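Local coordinates for protein ulvan Lyase-PL25 (Pseudoalteromonas sp. PLSV, PDB 5UAM) that degrades ulvan, the sulfated cell-wall polysaccharide of green seaweeds, as a zinc-containing polysaccharide lyase of family PL25 with a beta-propeller fold, at residues Gln42-Ile47 / Lys101-Ile106; Glu86-Arg90 / His135-Lys139; Arg211-Asp216 / Tyr239-Asp244; Gly315-Ile319 / Trp342-Trp347. All blocks are in the same frame, centred on the assembly; numbering follows the deposited sequence.

Contact 1 of 4, residues Gln42-Ile47 / Lys101-Ile106; sequences QHPAGI and KPTMLI
The flat amide of Q42 has the K101 chain laid over one face: K101 CG sits 3.5 Å from Q42 CD, and the lysine then bends at its third and fourth torsions to bring NZ back to the oxygen. The bond from K101 NZ to Q42 OE1, 3.0 Å, therefore arrives from above the carbonyl plane, 50° out of it; NZ also binds N98 O, while Q42 NE2 makes a weak bond to H99 O. Replacing Q42 with a leucine would probably take this acceptor from K101 NZ and leave the ammonium freer to turn.

Farther along, the puckered P44 ring rests against M104 O, its CD 3.5 Å away. The peptide before P44 is cis, and P44 O accepts M104 N at 2.8 Å, the main-chain tie between the segments. T103 reaches H43 O with CG2 at 3.3 Å, leaving its hydroxyl to N165 O.

Beyond this lies hydrocarbon. M104 CG stands anti to its backbone N (chi1 -171°), which sets it 3.9 Å from I47 CD1, and I47 CG2 slides past I106 CD1. Beta-branched and flexible apolar residues suit this buried seam between strands 46-49 and 103-106 of neighbouring propeller sheets. The chemistry thus grades from apolar packing to a polar end, where K101 probably binds substrate and Q42 adjoins Y164, the probable proton acceptor.

Contact 2 of 4, residues Glu86-Arg90 / His135-Lys139; sequences ELGRR and HGANK
E86 and the A137 backbone join two loops at the margin of the beta-propeller: loop 86-90 comes after strand 75-81, and loop 135-139 leads into strand 139-143. From a CB directed at the other loop, E86 runs out extended: CG passes 4.1 Å from K139 CE, CD comes near A137 N, and OE1 accepts that N-H at 2.9 Å from above the carboxylate plane. OE1 also takes Q122 NE2, whereas OE2 reaches K139 NZ through a water, 2.6 Å from OE2. A leucine in place of E86 would probably leave the A137 amide without this acceptor and K139 without its water-linked carboxylate.

A second water joins E86 N to A137 O. Next door, G136 suits its place because a side chain there would run into L87 CD2, and its backbone angles would press a CB on the preceding carbonyl. L87 itself sets CD2 3.3 Å from H135 CD2, near H119 and H99 of the probable active site.

R90 folds back on its own loop, NE donating to L87 O at 2.7 Å. That bend lays its aliphatic part on H135, whose NE2 is hydrogen-bonded to D97: R90 CD stands 3.6 Å from the centroid of the H135 ring, 9° off its normal, a CH-pi contact.

Contact 3 of 4, residues Arg211-Asp216 / Tyr239-Asp244; sequences RRTDID and YHVCWD. With ZN (zinc ion), chain D.
The carboxylate of D244 is gripped by two arginines. R211 meets it end-on, NH2 giving the shortest bond, 2.8 Å to D244 OD2, and NH1 reaching D244 OD1 at 2.9 Å; R185 adds a salt bridge to OD1. Although both terminal nitrogens of R211 bond to it, the guanidinium plane is turned 43° from the carboxylate. The neighbouring main chain helps hold the acid in place, since D244 N donates to D216 O at 3.0 Å along a nearly straight line.

R212 does two jobs. NE and NH2 take D214 side-on within its own loop, which fixes the rotation of the guanidinium, and NH1 is left to donate to Y239 OH at 3.0 Å; that hydroxyl is also bonded to D219. I215 CD1 rests over one face of the R212 guanidinium, toward its rim. The same methyl also packs on the strand, 3.8 Å from W243 CH2 and 4.0 Å from V241 CG1, while V241 CG1 itself lies over a face of the W243 indole, toward its rim. W243 NE1 bonds to E257.

Strand 232-243 serves the metal as well. H240 CG and C242 SG both stand anti to the backbone N (chi1 169° and -172°), and the two residues reach the zinc through NE2 and SG, at 2.3 Å for the sulfur; H184 and H254 complete the site. An imidazole nitrogen and a cysteine sulfur are both good donors to zinc, a borderline metal ion. One salt bridge, two further hydrogen bonds and an apolar patch thus tie loop 211-216 to D244 and to the strand before it, which supplies half the ligands of a probably structural zinc.

Contact 4 of 4, residues Gly315-Ile319 / Trp342-Trp347; sequences GQPHI and WNGNEW
The P317 ring packs against two tryptophans, CD alongside W342 CB at 3.8 Å and CG against W347 CH2 at 3.5 Å. The rotamers explain how the two indoles are placed. W342 carries CG anti to its backbone N (chi1 177°), which turns the indole back over its own hairpin turn, so that the backbone nitrogens of G344, N345 and E346 lie over one face, offset toward the rim. W347 puts CG beside the backbone N instead (chi1 -67°); its benzo end reaches P317 and I319, with I319 CD1 3.8 Å from W347 CZ3, and W342 CE3 rests over one of its faces, again toward the rim.

The strands are joined by W342 N donating to P317 O at 2.9 Å. Q316 runs out extended past the W342 carbonyl: CB is 3.4 Å from W342 O and lies at the edge of the W342 ring, and NE2 binds a water.

Within the hairpin connection N343 forms an Asx turn, OD1 accepting N345 N at 2.7 Å, extended by E346 N into an Asx motif, while ND2 reaches E346 OE2; asparagine suits the place because one amide can do both. G344 has backbone angles that would jam a CB. Apolar packing on the tryptophans thus joins strand 317-324 to a connection whose own asparagine holds several of its polar groups.

How the contacts relate
Contact 1 is the core of the set, wholly buried about 9 Å from the chain's centre, whereas the centres of contacts 2, 3 and 4 lie at 19 to 25 Å and are only partly buried. Contacts 1 and 2 alternate along the chain and border the probable catalytic residues; strand 103-106 of contact 1 and strand 139-143, entered from contact 2, belong to one four-stranded sheet, while contacts 3 and 4 lie on other sheets. Chemistry follows place. The inner contact relies on apolar strands with one polar end; contact 2 uses waters and a carboxylate between loops; contact 3 adds a salt bridge at a zinc-bearing strand; contact 4 packs proline and isoleucine on tryptophans at a hairpin connection.

Contact 1 of 4, residues Gln42-Ile47 / Lys101-Ile106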
loop_
_atom_site.group_PDB
_atom_site.type_symbol
_atom_site.label_atom_id
_atom_site.label_comp_id
_atom_site.label_asym_id
_atom_site.label_seq_id
_atom_site.Cartn_x
_atom_site.Cartn_y
_atom_site.Cartn_z
ATOM N N GLN A 42 -2.196 0.484 -0.146
ATOM C CA GLN A 42 -3.190 1.143 0.709
ATOM C C GLN A 42 -2.872 0.779 2.138
ATOM O O GLN A 42 -3.291 -0.270 2.633
ATOM C CB GLN A 42 -4.628 0.770 0.360
ATOM C CG GLN A 42 -5.171 1.429 -0.898
ATOM C CD GLN A 42 -4.937 0.641 -2.175
ATOM O OE1 GLN A 42 -4.448 -0.507 -2.177
ATOM N NE2 GLN A 42 -5.311 1.255 -3.282
ATOM N N HIS A 43 -2.137 1.656 2.814
ATOM C CA HIS A 43 -1.648 1.334 4.141
ATOM C C HIS A 43 -1.636 2.586 5.010
ATOM O O HIS A 43 -1.460 3.705 4.508
ATOM C CB HIS A 43 -0.232 0.746 4.066
ATOM C CG HIS A 43 0.806 1.756 3.722
ATOM N ND1 HIS A 43 1.614 2.343 4.668
ATOM C CD2 HIS A 43 1.098 2.364 2.550
ATOM C CE1 HIS A 43 2.393 3.239 4.084
ATOM N NE2 HIS A 43 2.088 3.280 2.803
ATOM N N PRO A 44 -1.791 2.423 6.327
ATOM C CA PRO A 44 -2.108 1.149 6.993
ATOM C C PRO A 44 -3.479 0.612 6.647
ATOM O O PRO A 44 -4.447 1.377 6.526
ATOM C CB PRO A 44 -2.101 1.525 8.487
ATOM C CG PRO A 44 -1.454 2.842 8.597
ATOM C CD PRO A 44 -1.658 3.531 7.273
ATOM N N ALA A 45 -3.570 -0.706 6.475
ATOM C CA ALA A 45 -4.863 -1.353 6.455
ATOM C C ALA A 45 -5.353 -1.674 7.859
ATOM O O ALA A 45 -6.563 -1.801 8.074
ATOM C CB ALA A 45 -4.809 -2.639 5.613
ATOM N N GLY A 46 -4.437 -1.819 8.810
ATOM C CA GLY A 46 -4.796 -2.059 10.191
ATOM C C GLY A 46 -3.790 -1.388 11.097
ATOM O O GLY A 46 -2.654 -1.101 10.704
ATOM N N ILE A 47 -4.220 -1.171 12.343
ATOM C CA ILE A 47 -3.470 -0.420 13.347
ATOM C C ILE A 47 -3.733 -1.057 14.698
ATOM O O ILE A 47 -4.885 -1.342 15.040
ATOM C CB ILE A 47 -3.912 1.054 13.410
ATOM C CG1 ILE A 47 -3.728 1.714 12.043
ATOM C CG2 ILE A 47 -3.170 1.776 14.525
ATOM C CD1 ILE A 47 -4.211 3.158 11.980
ATOM N N LYS A 101 -9.914 0.533 -1.989
ATOM C CA LYS A 101 -9.894 -0.209 -0.736
ATOM C C LYS A 101 -9.323 0.697 0.357
ATOM O O LYS A 101 -8.569 1.630 0.060
ATOM C CB LYS A 101 -9.089 -1.503 -0.893
ATOM C CG LYS A 101 -7.598 -1.267 -1.061
ATOM C CD LYS A 101 -6.810 -2.559 -1.223
ATOM C CE LYS A 101 -6.892 -3.195 -2.596
ATOM N NZ LYS A 101 -6.238 -2.346 -3.648
ATOM N N PRO A 102 -9.688 0.475 1.620
ATOM C CA PRO A 102 -9.485 1.507 2.643
ATOM C C PRO A 102 -8.075 1.574 3.213
ATOM O O PRO A 102 -7.346 0.585 3.314
ATOM C CB PRO A 102 -10.464 1.103 3.752
ATOM C CG PRO A 102 -10.600 -0.381 3.575
ATOM C CD PRO A 102 -10.572 -0.604 2.104
ATOM N N THR A 103 -7.754 2.788 3.664
ATOM C CA THR A 103 -6.572 3.136 4.435
ATOM C C THR A 103 -7.046 3.763 5.737
ATOM O O THR A 103 -7.956 4.601 5.729
ATOM C CB THR A 103 -5.758 4.150 3.642
ATOM O OG1 THR A 103 -5.301 3.484 2.463
ATOM C CG2 THR A 103 -4.608 4.685 4.435
ATOM N N MET A 104 -6.441 3.363 6.855
ATOM C CA MET A 104 -6.880 3.749 8.194
ATOM C C MET A 104 -5.874 4.651 8.905
ATOM O O MET A 104 -4.670 4.553 8.692
ATOM C CB MET A 104 -7.048 2.481 9.054
ATOM C CG MET A 104 -7.694 2.707 10.386
ATOM S SD MET A 104 -7.601 1.164 11.369
ATOM C CE MET A 104 -8.567 0.077 10.345
ATOM N N LEU A 105 -6.384 5.520 9.789
ATOM C CA LEU A 105 -5.570 6.321 10.691
ATOM C C LEU A 105 -6.369 6.604 11.960
ATOM O O LEU A 105 -7.554 6.941 11.880
ATOM C CB LEU A 105 -5.155 7.638 10.006
ATOM C CG LEU A 105 -4.247 8.575 10.799
ATOM C CD1 LEU A 105 -3.319 9.311 9.858
ATOM C CD2 LEU A 105 -5.064 9.586 11.614
ATOM N N ILE A 106 -5.721 6.523 13.120
ATOM C CA ILE A 106 -6.349 6.897 14.394
ATOM C C ILE A 106 -5.755 8.230 14.835
ATOM O O ILE A 106 -4.533 8.337 14.999
ATOM C CB ILE A 106 -6.155 5.831 15.486
ATOM C CG1 ILE A 106 -6.693 4.493 15.005
ATOM C CG2 ILE A 106 -6.819 6.298 16.801
ATOM C CD1 ILE A 106 -6.480 3.349 16.008
#

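Contact 2 of 4, residues Glu86-Arg90 / His135-Lys139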
loop_
_atom_site.group_PDB
_atom_site.type_symbol
_atom_site.label_atom_id
_atom_site.label_comp_id
_atom_site.label_asym_id
_atom_site.label_seq_id
_atom_site.Cartn_x
_atom_site.Cartn_y
_atom_site.Cartn_z
ATOM N N GLU A 86 -18.156 5.036 -4.753
ATOM C CA GLU A 86 -18.654 5.097 -6.126
ATOM C C GLU A 86 -18.146 3.931 -6.967
ATOM O O GLU A 86 -18.768 3.593 -7.982
ATOM C CB GLU A 86 -18.228 6.427 -6.777
ATOM C CG GLU A 86 -18.813 7.631 -6.114
ATOM C CD GLU A 86 -18.306 8.945 -6.673
ATOM O OE1 GLU A 86 -17.366 8.953 -7.495
ATOM O OE2 GLU A 86 -18.873 9.990 -6.302
ATOM N N LEU A 87 -17.011 3.347 -6.595
ATOM C CA LEU A 87 -16.407 2.335 -7.441
ATOM C C LEU A 87 -17.230 1.067 -7.513
ATOM O O LEU A 87 -17.113 0.340 -8.495
ATOM C CB LEU A 87 -14.995 2.024 -6.968
ATOM C CG LEU A 87 -14.005 3.181 -7.098
ATOM C CD1 LEU A 87 -12.694 2.767 -6.470
ATOM C CD2 LEU A 87 -13.819 3.596 -8.561
ATOM N N GLY A 88 -18.067 0.798 -6.525
ATOM C CA GLY A 88 -18.919 -0.386 -6.584
ATOM C C GLY A 88 -20.258 -0.175 -7.245
ATOM O O GLY A 88 -21.088 -1.098 -7.274
ATOM N N ARG A 89 -20.498 1.004 -7.813
ATOM C CA ARG A 89 -21.802 1.391 -8.329
ATOM C C ARG A 89 -21.670 1.945 -9.743
ATOM O O ARG A 89 -22.468 2.779 -10.177
ATOM C CB ARG A 89 -22.470 2.366 -7.360
ATOM C CG ARG A 89 -22.742 1.682 -6.017
ATOM C CD ARG A 89 -23.065 2.629 -4.884
ATOM N NE ARG A 89 -23.389 1.868 -3.686
ATOM C CZ ARG A 89 -22.497 1.344 -2.850
ATOM N NH1 ARG A 89 -21.190 1.492 -3.056
ATOM N NH2 ARG A 89 -22.915 0.656 -1.791
ATOM N N ARG A 90 -20.655 1.476 -10.470
ATOM C CA ARG A 90 -20.392 1.904 -11.837
ATOM C C ARG A 90 -21.271 1.148 -12.820
ATOM O O ARG A 90 -21.752 0.044 -12.551
ATOM C CB ARG A 90 -18.922 1.667 -12.210
ATOM C CG ARG A 90 -17.929 2.569 -11.498
ATOM C CD ARG A 90 -16.477 2.109 -11.681
ATOM N NE ARG A 90 -16.248 0.820 -11.022
ATOM C CZ ARG A 90 -16.013 -0.337 -11.637
ATOM N NH1 ARG A 90 -15.914 -0.409 -12.960
ATOM N NH2 ARG A 90 -15.864 -1.433 -10.903
ATOM N N HIS A 135 -12.225 7.341 -12.674
ATOM C CA HIS A 135 -13.539 7.348 -12.032
ATOM C C HIS A 135 -13.383 7.149 -10.538
ATOM O O HIS A 135 -12.363 6.658 -10.063
ATOM C CB HIS A 135 -14.516 6.326 -12.616
ATOM C CG HIS A 135 -13.975 4.941 -12.715
ATOM N ND1 HIS A 135 -14.079 4.197 -13.873
ATOM C CD2 HIS A 135 -13.343 4.153 -11.813
ATOM C CE1 HIS A 135 -13.540 3.006 -13.676
ATOM N NE2 HIS A 135 -13.087 2.951 -12.434
ATOM N N GLY A 136 -14.411 7.563 -9.798
ATOM C CA GLY A 136 -14.436 7.336 -8.373
ATOM C C GLY A 136 -13.770 8.448 -7.599
ATOM O O GLY A 136 -12.542 8.570 -7.591
ATOM N N ALA A 137 -14.588 9.235 -6.912
ATOM C CA ALA A 137 -14.096 10.303 -6.058
ATOM C C ALA A 137 -13.479 9.731 -4.794
ATOM O O ALA A 137 -14.086 8.893 -4.107
ATOM C CB ALA A 137 -15.253 11.218 -5.676
ATOM N N ASN A 138 -12.297 10.219 -4.468
ATOM C CA ASN A 138 -11.623 9.837 -3.235
ATOM C C ASN A 138 -12.345 10.451 -2.039
ATOM O O ASN A 138 -12.733 11.623 -2.058
ATOM C CB ASN A 138 -10.165 10.286 -3.296
ATOM C CG ASN A 138 -9.223 9.380 -2.512
ATOM O OD1 ASN A 138 -9.431 8.160 -2.397
ATOM N ND2 ASN A 138 -8.150 9.982 -1.990
ATOM N N LYS A 139 -12.493 9.659 -0.983
ATOM C CA LYS A 139 -13.402 9.966 0.117
ATOM C C LYS A 139 -12.721 9.755 1.460
ATOM O O LYS A 139 -11.689 9.094 1.582
ATOM C CB LYS A 139 -14.661 9.108 0.046
ATOM C CG LYS A 139 -15.573 9.481 -1.100
ATOM C CD LYS A 139 -16.671 8.438 -1.315
ATOM C CE LYS A 139 -17.605 8.853 -2.425
ATOM N NZ LYS A 139 -18.485 9.995 -1.990
HETATM O O HOH W 1 -15.820 6.705 -4.405
HETATM O O HOH W 2 -20.406 9.974 -4.154
#

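Contact 3 of 4, residues Arg211-Asp216 / Tyr239-Asp244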
loop_
_atom_site.group_PDB
_atom_site.type_symbol
_atom_site.label_atom_id
_atom_site.label_comp_id
_atom_site.label_asym_id
_atom_site.label_seq_id
_atom_site.Cartn_x
_atom_site.Cartn_y
_atom_site.Cartn_z
ATOM N N ARG A 211 5.300 15.872 -19.900
ATOM C CA ARG A 211 5.680 15.243 -21.157
ATOM C C ARG A 211 7.183 15.034 -21.184
ATOM O O ARG A 211 7.956 15.908 -20.780
ATOM C CB ARG A 211 5.329 16.129 -22.354
ATOM C CG ARG A 211 3.866 16.518 -22.508
ATOM C CD ARG A 211 2.988 15.398 -23.053
ATOM N NE ARG A 211 3.609 14.624 -24.126
ATOM C CZ ARG A 211 3.049 13.561 -24.697
ATOM N NH1 ARG A 211 1.842 13.148 -24.319
ATOM N NH2 ARG A 211 3.697 12.909 -25.651
ATOM N N ARG A 212 7.594 13.886 -21.703
ATOM C CA ARG A 212 8.983 13.697 -22.072
ATOM C C ARG A 212 9.302 14.411 -23.374
ATOM O O ARG A 212 8.455 14.553 -24.266
ATOM C CB ARG A 212 9.276 12.214 -22.222
ATOM C CG ARG A 212 9.141 11.529 -20.909
ATOM C CD ARG A 212 9.536 10.129 -20.975
ATOM N NE ARG A 212 10.931 9.941 -21.355
ATOM C CZ ARG A 212 11.711 8.997 -20.849
ATOM N NH1 ARG A 212 11.246 8.174 -19.923
ATOM N NH2 ARG A 212 12.962 8.866 -21.281
ATOM N N THR A 213 10.549 14.862 -23.485
ATOM C CA THR A 213 11.001 15.536 -24.697
ATOM C C THR A 213 11.711 14.606 -25.670
ATOM O O THR A 213 12.033 15.034 -26.780
ATOM C CB THR A 213 11.934 16.701 -24.344
ATOM O OG1 THR A 213 13.067 16.198 -23.619
ATOM C CG2 THR A 213 11.197 17.725 -23.477
ATOM N N ASP A 214 11.957 13.349 -25.286
ATOM C CA ASP A 214 12.705 12.410 -26.116
ATOM C C ASP A 214 11.855 11.299 -26.712
ATOM O O ASP A 214 12.256 10.716 -27.725
ATOM C CB ASP A 214 13.834 11.772 -25.290
ATOM C CG ASP A 214 13.324 11.039 -24.048
ATOM O OD1 ASP A 214 12.391 11.524 -23.359
ATOM O OD2 ASP A 214 13.881 9.963 -23.746
ATOM N N ILE A 215 10.707 10.982 -26.107
ATOM C CA ILE A 215 9.807 9.934 -26.575
ATOM C C ILE A 215 8.373 10.405 -26.363
ATOM O O ILE A 215 8.115 11.358 -25.628
ATOM C CB ILE A 215 10.034 8.600 -25.830
ATOM C CG1 ILE A 215 9.837 8.771 -24.315
ATOM C CG2 ILE A 215 11.435 8.062 -26.130
ATOM C CD1 ILE A 215 9.892 7.452 -23.539
ATOM N N ASP A 216 7.434 9.716 -27.016
ATOM C CA ASP A 216 6.013 10.078 -26.946
ATOM C C ASP A 216 5.361 9.413 -25.731
ATOM O O ASP A 216 4.569 8.470 -25.823
ATOM C CB ASP A 216 5.306 9.690 -28.239
ATOM C CG ASP A 216 5.755 10.514 -29.424
ATOM O OD1 ASP A 216 6.042 11.715 -29.241
ATOM O OD2 ASP A 216 5.815 9.959 -30.543
ATOM N N TYR A 239 9.163 4.264 -11.491
ATOM C CA TYR A 239 8.809 5.134 -12.606
ATOM C C TYR A 239 7.972 4.388 -13.638
ATOM O O TYR A 239 8.338 3.287 -14.056
ATOM C CB TYR A 239 10.070 5.681 -13.258
ATOM C CG TYR A 239 9.805 6.509 -14.496
ATOM C CD1 TYR A 239 9.403 7.821 -14.396
ATOM C CD2 TYR A 239 10.008 5.980 -15.764
ATOM C CE1 TYR A 239 9.176 8.580 -15.522
ATOM C CE2 TYR A 239 9.784 6.738 -16.906
ATOM C CZ TYR A 239 9.373 8.045 -16.773
ATOM O OH TYR A 239 9.158 8.789 -17.903
ATOM N N HIS A 240 6.871 5.001 -14.054
ATOM C CA HIS A 240 5.999 4.478 -15.101
ATOM C C HIS A 240 6.247 5.266 -16.390
ATOM O O HIS A 240 6.082 6.494 -16.420
ATOM C CB HIS A 240 4.539 4.576 -14.641
ATOM C CG HIS A 240 3.527 4.308 -15.711
ATOM N ND1 HIS A 240 3.592 3.218 -16.551
ATOM C CD2 HIS A 240 2.411 4.986 -16.060
ATOM C CE1 HIS A 240 2.562 3.245 -17.381
ATOM N NE2 HIS A 240 1.821 4.303 -17.096
ATOM N N VAL A 241 6.677 4.559 -17.436
ATOM C CA VAL A 241 6.747 5.105 -18.792
ATOM C C VAL A 241 5.315 5.094 -19.309
ATOM O O VAL A 241 4.809 4.047 -19.716
ATOM C CB VAL A 241 7.649 4.271 -19.707
ATOM C CG1 VAL A 241 7.873 5.020 -21.031
ATOM C CG2 VAL A 241 8.964 3.876 -19.031
ATOM N N CYS A 242 4.654 6.244 -19.304
ATOM C CA CYS A 242 3.238 6.303 -19.640
ATOM C C CYS A 242 3.119 6.685 -21.113
ATOM O O CYS A 242 3.071 7.861 -21.487
ATOM C CB CYS A 242 2.503 7.254 -18.705
ATOM S SG CYS A 242 0.717 7.185 -18.922
ATOM N N TRP A 243 3.057 5.665 -21.963
ATOM C CA TRP A 243 3.139 5.851 -23.405
ATOM C C TRP A 243 1.842 6.415 -23.972
ATOM O O TRP A 243 0.746 6.042 -23.540
ATOM C CB TRP A 243 3.395 4.504 -24.083
ATOM C CG TRP A 243 4.783 3.960 -23.911
ATOM C CD1 TRP A 243 5.188 2.977 -23.042
ATOM C CD2 TRP A 243 5.948 4.359 -24.636
ATOM N NE1 TRP A 243 6.535 2.740 -23.197
ATOM C CE2 TRP A 243 7.024 3.578 -24.164
ATOM C CE3 TRP A 243 6.189 5.301 -25.638
ATOM C CZ2 TRP A 243 8.319 3.707 -24.675
ATOM C CZ3 TRP A 243 7.479 5.424 -26.142
ATOM C CH2 TRP A 243 8.525 4.645 -25.644
ATOM N N ASP A 244 1.976 7.301 -24.957
ATOM C CA ASP A 244 0.831 7.721 -25.749
ATOM C C ASP A 244 0.304 6.527 -26.536
ATOM O O ASP A 244 1.050 5.603 -26.877
ATOM C CB ASP A 244 1.238 8.796 -26.769
ATOM C CG ASP A 244 1.586 10.130 -26.131
ATOM O OD1 ASP A 244 1.376 10.312 -24.910
ATOM O OD2 ASP A 244 2.071 11.005 -26.880
HETATM ZN ZN ZN D . 0.212 5.138 -18.036
#

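Contact 4 of 4, residues Gly315-Ile319 / Trp342-Trp347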
loop_
_atom_site.group_PDB
_atom_site.type_symbol
_atom_site.label_atom_id
_atom_site.label_comp_id
_atom_site.label_asym_id
_atom_site.label_seq_id
_atom_site.Cartn_x
_atom_site.Cartn_y
_atom_site.Cartn_z
ATOM N N GLY A 315 19.413 3.628 10.799
ATOM C CA GLY A 315 18.801 4.683 10.024
ATOM C C GLY A 315 18.915 4.523 8.530
ATOM O O GLY A 315 18.529 5.438 7.796
ATOM N N GLN A 316 19.410 3.389 8.054
ATOM C CA GLN A 316 19.671 3.221 6.634
ATOM C C GLN A 316 18.452 2.606 5.958
ATOM O O GLN A 316 17.846 1.680 6.503
ATOM C CB GLN A 316 20.851 2.279 6.437
ATOM C CG GLN A 316 22.120 2.723 7.167
ATOM C CD GLN A 316 23.276 1.728 7.128
ATOM O OE1 GLN A 316 24.420 2.111 6.870
ATOM N NE2 GLN A 316 22.999 0.479 7.445
ATOM N N PRO A 317 18.055 3.093 4.782
ATOM C CA PRO A 317 16.858 2.552 4.131
ATOM C C PRO A 317 17.074 1.212 3.449
ATOM O O PRO A 317 18.086 0.965 2.788
ATOM C CB PRO A 317 16.501 3.622 3.100
ATOM C CG PRO A 317 17.800 4.250 2.773
ATOM C CD PRO A 317 18.539 4.307 4.094
ATOM N N HIS A 318 16.056 0.374 3.604
ATOM C CA HIS A 318 15.854 -0.869 2.888
ATOM C C HIS A 318 14.578 -0.734 2.069
ATOM O O HIS A 318 13.618 -0.056 2.473
ATOM C CB HIS A 318 15.672 -2.003 3.884
ATOM C CG HIS A 318 16.893 -2.317 4.672
ATOM N ND1 HIS A 318 17.486 -3.560 4.646
ATOM C CD2 HIS A 318 17.640 -1.557 5.508
ATOM C CE1 HIS A 318 18.545 -3.550 5.433
ATOM N NE2 HIS A 318 18.654 -2.351 5.977
ATOM N N ILE A 319 14.568 -1.399 0.921
ATOM C CA ILE A 319 13.488 -1.273 -0.050
ATOM C C ILE A 319 13.106 -2.655 -0.558
ATOM O O ILE A 319 13.977 -3.453 -0.926
ATOM C CB ILE A 319 13.927 -0.393 -1.231
ATOM C CG1 ILE A 319 14.239 1.036 -0.757
ATOM C CG2 ILE A 319 12.861 -0.361 -2.320
ATOM C CD1 ILE A 319 14.832 1.922 -1.834
ATOM N N TRP A 342 20.641 0.472 1.407
ATOM C CA TRP A 342 21.757 1.403 1.479
ATOM C C TRP A 342 22.705 0.939 2.573
ATOM O O TRP A 342 22.292 0.781 3.720
ATOM C CB TRP A 342 21.201 2.781 1.826
ATOM C CG TRP A 342 22.234 3.864 2.016
ATOM C CD1 TRP A 342 22.622 4.435 3.195
ATOM C CD2 TRP A 342 22.989 4.513 0.992
ATOM N NE1 TRP A 342 23.583 5.385 2.967
ATOM C CE2 TRP A 342 23.819 5.469 1.618
ATOM C CE3 TRP A 342 23.032 4.393 -0.396
ATOM C CZ2 TRP A 342 24.688 6.290 0.898
ATOM C CZ3 TRP A 342 23.885 5.195 -1.106
ATOM C CH2 TRP A 342 24.702 6.148 -0.461
ATOM N N ASN A 343 23.967 0.709 2.224
ATOM C CA ASN A 343 24.900 0.145 3.190
ATOM C C ASN A 343 25.710 1.205 3.905
ATOM O O ASN A 343 26.635 0.858 4.643
ATOM C CB ASN A 343 25.829 -0.880 2.536
ATOM C CG ASN A 343 26.846 -0.256 1.610
ATOM O OD1 ASN A 343 27.035 0.964 1.559
ATOM N ND2 ASN A 343 27.542 -1.112 0.882
ATOM N N GLY A 344 25.387 2.481 3.698
ATOM C CA GLY A 344 26.098 3.592 4.260
ATOM C C GLY A 344 26.957 4.302 3.245
ATOM O O GLY A 344 27.285 5.474 3.443
ATOM N N ASN A 345 27.312 3.630 2.148
ATOM C CA ASN A 345 28.125 4.251 1.113
ATOM C C ASN A 345 27.542 4.057 -0.279
ATOM O O ASN A 345 27.786 4.885 -1.165
ATOM C CB ASN A 345 29.555 3.719 1.153
ATOM C CG ASN A 345 30.246 4.052 2.451
ATOM O OD1 ASN A 345 30.744 5.150 2.631
ATOM N ND2 ASN A 345 30.218 3.113 3.385
ATOM N N GLU A 346 26.792 2.977 -0.484
ATOM C CA GLU A 346 26.228 2.693 -1.792
ATOM C C GLU A 346 24.977 1.853 -1.615
ATOM O O GLU A 346 24.760 1.232 -0.572
ATOM C CB GLU A 346 27.226 1.965 -2.704
ATOM C CG GLU A 346 27.664 0.603 -2.190
ATOM C CD GLU A 346 29.162 0.507 -1.881
ATOM O OE1 GLU A 346 29.951 1.316 -2.428
ATOM O OE2 GLU A 346 29.551 -0.389 -1.090
ATOM N N TRP A 347 24.136 1.858 -2.641
ATOM C CA TRP A 347 23.007 0.945 -2.690
ATOM C C TRP A 347 23.484 -0.415 -3.179
ATOM O O TRP A 347 24.265 -0.514 -4.136
ATOM C CB TRP A 347 21.945 1.472 -3.650
ATOM C CG TRP A 347 21.273 2.724 -3.219
ATOM C CD1 TRP A 347 21.573 4.003 -3.619
ATOM C CD2 TRP A 347 20.187 2.830 -2.308
ATOM N NE1 TRP A 347 20.711 4.895 -3.009
ATOM C CE2 TRP A 347 19.855 4.200 -2.199
ATOM C CE3 TRP A 347 19.446 1.901 -1.575
ATOM C CZ2 TRP A 347 18.815 4.645 -1.387
ATOM C CZ3 TRP A 347 18.418 2.357 -0.770
ATOM C CH2 TRP A 347 18.115 3.726 -0.685
HETATM O O HOH W 3 25.212 -1.403 6.839
#